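Local coordinates for protein tRNA dimethylallyltransferase (PDB 2QGN) that probably transfers a dimethylallyl group from dimethylallyl diphosphate onto the adenine at position 37 of tRNAs that read codons beginning with uridine, at residues 24-29 with 297-302. Numbering follows the deposited sequence.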
loop_
_atom_site.group_PDB
_atom_site.type_symbol
_atom_site.label_atom_id
_atom_site.label_comp_id
_atom_site.label_asym_id
_atom_site.label_seq_id
_atom_site.Cartn_x
_atom_site.Cartn_y
_atom_site.Cartn_z
ATOM N N ALA A 24 -1.535 -14.379 4.487
ATOM C CA ALA A 24 -2.951 -14.688 4.326
ATOM C C ALA A 24 -3.171 -16.192 4.130
ATOM O O ALA A 24 -4.036 -16.783 4.783
ATOM C CB ALA A 24 -3.530 -13.918 3.162
ATOM N N LYS A 25 -2.375 -16.812 3.259
ATOM C CA LYS A 25 -2.503 -18.248 2.991
ATOM C C LYS A 25 -2.167 -19.073 4.231
ATOM O O LYS A 25 -2.646 -20.195 4.391
ATOM C CB LYS A 25 -1.594 -18.655 1.827
ATOM C CG LYS A 25 -1.804 -17.818 0.579
ATOM C CD LYS A 25 -0.712 -18.055 -0.457
ATOM C CE LYS A 25 -0.790 -19.453 -1.056
ATOM N NZ LYS A 25 -2.090 -19.700 -1.755
ATOM N N ARG A 26 -1.350 -18.508 5.110
ATOM C CA ARG A 26 -0.986 -19.181 6.342
ATOM C C ARG A 26 -1.964 -18.881 7.491
ATOM O O ARG A 26 -2.038 -19.651 8.440
ATOM C CB ARG A 26 0.435 -18.787 6.757
ATOM C CG ARG A 26 1.526 -19.559 6.049
ATOM C CD ARG A 26 2.734 -18.698 5.771
ATOM N NE ARG A 26 3.874 -19.518 5.377
ATOM C CZ ARG A 26 4.626 -20.214 6.228
ATOM N NH1 ARG A 26 5.644 -20.943 5.768
ATOM N NH2 ARG A 26 4.375 -20.164 7.538
ATOM N N LEU A 27 -2.719 -17.784 7.419
ATOM C CA LEU A 27 -3.638 -17.458 8.511
ATOM C C LEU A 27 -5.079 -17.232 8.107
ATOM O O LEU A 27 -5.799 -16.482 8.763
ATOM C CB LEU A 27 -3.149 -16.229 9.282
ATOM C CG LEU A 27 -1.829 -16.358 10.039
ATOM C CD1 LEU A 27 -1.351 -14.994 10.457
ATOM C CD2 LEU A 27 -2.011 -17.263 11.238
ATOM N N ASN A 28 -5.497 -17.889 7.035
ATOM C CA ASN A 28 -6.862 -17.774 6.542
ATOM C C ASN A 28 -7.358 -16.332 6.566
ATOM O O ASN A 28 -8.314 -16.003 7.270
ATOM C CB ASN A 28 -7.789 -18.625 7.388
ATOM C CG ASN A 28 -9.154 -18.755 6.773
ATOM O OD1 ASN A 28 -10.181 -18.710 7.473
ATOM N ND2 ASN A 28 -9.185 -18.912 5.454
ATOM N N GLY A 29 -6.711 -15.471 5.789
ATOM C CA GLY A 29 -7.114 -14.080 5.771
ATOM C C GLY A 29 -7.391 -13.500 4.400
ATOM O O GLY A 29 -7.040 -14.088 3.369
ATOM N N LYS A 297 11.846 -15.773 6.774
ATOM C CA LYS A 297 11.189 -14.655 7.442
ATOM C C LYS A 297 9.718 -14.896 7.676
ATOM O O LYS A 297 9.205 -14.604 8.751
ATOM C CB LYS A 297 11.370 -13.358 6.648
ATOM C CG LYS A 297 12.621 -12.586 7.017
ATOM C CD LYS A 297 12.611 -12.150 8.484
ATOM C CE LYS A 297 13.781 -11.222 8.784
ATOM N NZ LYS A 297 13.763 -10.669 10.168
ATOM N N ILE A 298 9.040 -15.442 6.680
ATOM C CA ILE A 298 7.621 -15.686 6.834
ATOM C C ILE A 298 7.307 -16.461 8.115
ATOM O O ILE A 298 6.416 -16.070 8.854
ATOM C CB ILE A 298 7.036 -16.453 5.635
ATOM C CG1 ILE A 298 5.531 -16.585 5.808
ATOM C CG2 ILE A 298 7.655 -17.843 5.538
ATOM C CD1 ILE A 298 4.820 -15.296 5.731
HETATM N N MSE A 299 8.035 -17.537 8.390
HETATM C CA MSE A 299 7.769 -18.321 9.589
HETATM C C MSE A 299 7.961 -17.467 10.825
HETATM O O MSE A 299 7.238 -17.610 11.796
HETATM C CB MSE A 299 8.703 -19.527 9.680
HETATM C CG MSE A 299 8.715 -20.433 8.462
HETATM SE SE MSE A 299 9.860 -21.986 8.716
HETATM C CE MSE A 299 11.557 -21.236 8.156
ATOM N N GLU A 300 8.949 -16.583 10.780
ATOM C CA GLU A 300 9.255 -15.700 11.898
ATOM C C GLU A 300 8.060 -14.790 12.204
ATOM O O GLU A 300 7.592 -14.738 13.337
ATOM C CB GLU A 300 10.489 -14.860 11.555
ATOM C CG GLU A 300 11.141 -14.148 12.731
ATOM C CD GLU A 300 12.230 -13.167 12.301
ATOM O OE1 GLU A 300 13.082 -13.537 11.466
ATOM O OE2 GLU A 300 12.237 -12.024 12.806
ATOM N N ILE A 301 7.566 -14.103 11.171
ATOM C CA ILE A 301 6.440 -13.173 11.266
ATOM C C ILE A 301 5.170 -13.927 11.620
ATOM O O ILE A 301 4.432 -13.569 12.543
ATOM C CB ILE A 301 6.220 -12.433 9.903
ATOM C CG1 ILE A 301 7.541 -11.815 9.430
ATOM C CG2 ILE A 301 5.161 -11.340 10.044
ATOM C CD1 ILE A 301 7.495 -11.205 8.043
ATOM N N HIS A 302 4.928 -14.981 10.860
ATOM C CA HIS A 302 3.758 -15.818 11.052
ATOM C C HIS A 302 3.596 -16.169 12.526
ATOM O O HIS A 302 2.560 -15.887 13.137
ATOM C CB HIS A 302 3.905 -17.090 10.223
ATOM C CG HIS A 302 2.772 -18.045 10.381
ATOM N ND1 HIS A 302 2.749 -19.275 9.767
ATOM C CD2 HIS A 302 1.627 -17.958 11.099
ATOM C CE1 HIS A 302 1.640 -19.910 10.101
ATOM N NE2 HIS A 302 0.943 -19.132 10.908
#
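Arg26 and His302 join two helices of a P-loop NTPase fold: helix 16-27, which follows the predicted ATP-binding P-loop, and helix 294-312 near the C-terminus. The pair illustrates how a helix-helix contact can grade from a buried apolar side to an exposed one. On the inner side Ile298 is buried, resting also on Met22 and Leu23; with its CG1 anti to the backbone N (chi1 -176°), that branch reaches over one face of the Arg26 guanidinium, 3.4 Å from NE. Leu27, which leans on Leu94 and Phe96 of the sheet, brings CD2 obliquely to within 3.5 Å of His302 NE2. The outer side is looser: the exposed selenomethionine Met299 lays CG 4.1 Å from Arg26 NH1. The His302 ring takes Arg26 CB over one face, a CH-pi contact of 4.0 Å to the centroid, and the arginine chain bends at chi2 (144°) on its way to the ring edge. An alanine in place of His302 would probably leave Arg26 NH2 without this acceptor, so that the guanidinium could swing more freely, and open a gap beside Leu27 CD2. The guanidinium stands nearly perpendicular to the imidazole, and Arg26 NH2 donates to His302 ND1 at 2.9 Å, close to both planes but bent to 135° at the hydrogen.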